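Local atomic coordinates of enolase from the environmental genome shotgun sequencing of the Sargasso Sea (PDB entry 2QGY), a protein that is of unknown function but, as a magnesium-binding member of the enolase superfamily, probably abstracts a proton alpha to a substrate carboxylate. Residues Q182-V187 and L195-D200. Sequence-based numbering, arbitrary orientation.
Sequences QFVEKV and LPLMLD. With MG (magnesium ion), chain C.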
# COMPACT_ATOMS: atom_id res chain seq x y z
N GLN A 182 -17.04 -12.34 -29.38
CA GLN A 182 -18.00 -13.45 -29.43
C GLN A 182 -18.64 -13.70 -28.09
O GLN A 182 -19.86 -13.88 -27.98
CB GLN A 182 -17.34 -14.75 -29.91
CG GLN A 182 -17.57 -15.04 -31.38
CD GLN A 182 -18.97 -14.66 -31.84
OE1 GLN A 182 -19.96 -15.27 -31.41
NE2 GLN A 182 -19.06 -13.64 -32.69
N PHE A 183 -17.80 -13.69 -27.06
CA PHE A 183 -18.27 -13.83 -25.69
C PHE A 183 -19.25 -12.73 -25.31
O PHE A 183 -20.32 -13.02 -24.77
CB PHE A 183 -17.08 -13.90 -24.73
CG PHE A 183 -17.48 -14.09 -23.30
CD1 PHE A 183 -18.43 -15.05 -22.95
CD2 PHE A 183 -16.92 -13.30 -22.31
CE1 PHE A 183 -18.82 -15.22 -21.62
CE2 PHE A 183 -17.30 -13.46 -20.98
CZ PHE A 183 -18.25 -14.42 -20.63
N VAL A 184 -18.91 -11.47 -25.59
CA VAL A 184 -19.82 -10.36 -25.26
C VAL A 184 -21.13 -10.49 -26.04
O VAL A 184 -22.22 -10.27 -25.49
CB VAL A 184 -19.18 -8.95 -25.47
CG1 VAL A 184 -20.14 -7.86 -25.09
CG2 VAL A 184 -17.88 -8.79 -24.66
N GLU A 185 -21.03 -10.88 -27.31
CA GLU A 185 -22.21 -11.02 -28.16
C GLU A 185 -23.19 -12.07 -27.64
O GLU A 185 -24.38 -11.78 -27.48
CB GLU A 185 -21.80 -11.35 -29.60
CG GLU A 185 -22.97 -11.27 -30.58
CD GLU A 185 -22.56 -11.58 -32.00
OE1 GLU A 185 -21.36 -11.79 -32.26
OE2 GLU A 185 -23.46 -11.63 -32.87
N LYS A 186 -22.67 -13.26 -27.35
CA LYS A 186 -23.46 -14.34 -26.75
C LYS A 186 -24.10 -13.94 -25.42
O LYS A 186 -25.25 -14.26 -25.15
CB LYS A 186 -22.60 -15.60 -26.60
CG LYS A 186 -22.19 -16.18 -27.96
CD LYS A 186 -20.85 -16.93 -27.92
CE LYS A 186 -21.01 -18.44 -27.97
NZ LYS A 186 -19.75 -19.06 -28.47
N VAL A 187 -23.35 -13.19 -24.59
CA VAL A 187 -23.92 -12.73 -23.33
C VAL A 187 -25.11 -11.81 -23.56
O VAL A 187 -26.17 -11.96 -22.94
CB VAL A 187 -22.86 -12.01 -22.43
CG1 VAL A 187 -23.54 -11.34 -21.27
CG2 VAL A 187 -21.80 -13.00 -21.96
N LEU A 195 -30.64 -5.03 -20.16
CA LEU A 195 -29.93 -5.27 -18.90
C LEU A 195 -28.56 -4.61 -18.87
O LEU A 195 -27.77 -4.75 -19.80
CB LEU A 195 -29.77 -6.77 -18.60
CG LEU A 195 -29.24 -7.14 -17.19
CD1 LEU A 195 -30.26 -6.81 -16.06
CD2 LEU A 195 -28.78 -8.59 -17.12
N PRO A 196 -28.28 -3.86 -17.80
CA PRO A 196 -26.91 -3.37 -17.65
C PRO A 196 -25.90 -4.51 -17.74
O PRO A 196 -26.01 -5.49 -17.00
CB PRO A 196 -26.93 -2.72 -16.27
CG PRO A 196 -28.36 -2.22 -16.14
CD PRO A 196 -29.18 -3.33 -16.74
N LEU A 197 -24.98 -4.40 -18.70
CA LEU A 197 -23.92 -5.36 -18.83
C LEU A 197 -22.61 -4.62 -18.59
O LEU A 197 -22.17 -3.81 -19.41
CB LEU A 197 -23.92 -6.03 -20.21
CG LEU A 197 -22.79 -7.00 -20.54
CD1 LEU A 197 -22.80 -8.23 -19.60
CD2 LEU A 197 -22.90 -7.44 -22.02
N MET A 198 -21.98 -4.88 -17.45
CA MET A 198 -20.67 -4.28 -17.20
C MET A 198 -19.49 -5.17 -17.55
O MET A 198 -19.57 -6.40 -17.47
CB MET A 198 -20.55 -3.66 -15.80
CG MET A 198 -21.61 -3.84 -14.75
SD MET A 198 -23.41 -3.77 -15.00
CE MET A 198 -23.99 -2.84 -13.63
N LEU A 199 -18.39 -4.54 -17.97
CA LEU A 199 -17.25 -5.27 -18.48
C LEU A 199 -16.05 -4.91 -17.63
O LEU A 199 -15.66 -3.75 -17.54
CB LEU A 199 -16.99 -4.92 -19.97
CG LEU A 199 -18.12 -5.11 -21.02
CD1 LEU A 199 -17.63 -4.77 -22.44
CD2 LEU A 199 -18.70 -6.52 -20.98
N ASP A 200 -15.47 -5.92 -17.01
CA ASP A 200 -14.28 -5.73 -16.22
C ASP A 200 -13.10 -6.20 -17.03
O ASP A 200 -12.91 -7.39 -17.23
CB ASP A 200 -14.38 -6.45 -14.86
CG ASP A 200 -13.28 -6.03 -13.90
OD1 ASP A 200 -12.19 -5.65 -14.36
OD2 ASP A 200 -13.53 -6.07 -12.66
MG MG C . -12.80 -5.15 -11.04
O HOH W 1 -11.16 -4.63 -12.18
O HOH W 2 -11.62 -6.70 -10.54
O HOH W 3 -14.25 -6.37 -10.06
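Leu197 meets Val184 and Val187 where helix 177-191 packs on strand 197-200, a worked example of how an outer helix of a beta/alpha barrel packs on the strand that follows it. The two elements belong to the beta-alpha-beta unit that begins with strand 168-170; the axes of residues 182-187 and 197-200 run nearly antiparallel, at 158°, and come within 11.0 Å of each other. Leu197 can be followed outward. Its CB points toward the helix, and with CG anti to the backbone N (chi1 176°) the chain keeps reaching that way until it forks. Leu197 CD1 lies 3.6 Å from Val187 CG1, the closest approach between the segments. Leu197 CD2 also faces Val187 CG1, at 4.0 Å, and touches Val184 CG1 at 4.1 Å, so the fork spans two side chains about one helical turn apart. Each valine offers Leu197 the same branch, CG1, which stands anti to its own backbone N. Further along the strand, Leu199 CD2 approaches Val184 CG2 more loosely, at 4.4 Å. The joint is entirely apolar and buried: Ile157 of helix 150-162 packs on Val187, while Phe213 and Val217 of helix 207-217 touch both Val184 and Leu199. The strand's last residue, Asp200, serves the metal site. It shares the magnesium ion with Glu226 and Glu252, as expected for metal ligands at the C-terminal ends of the strands in an enolase-superfamily barrel. The aspartate carboxylate divides the work: Asp200 OD2 binds the metal directly at 2.0 Å, whereas Asp200 OD1 accepts a hydrogen bond of 2.6 Å from water 1, itself a magnesium ligand.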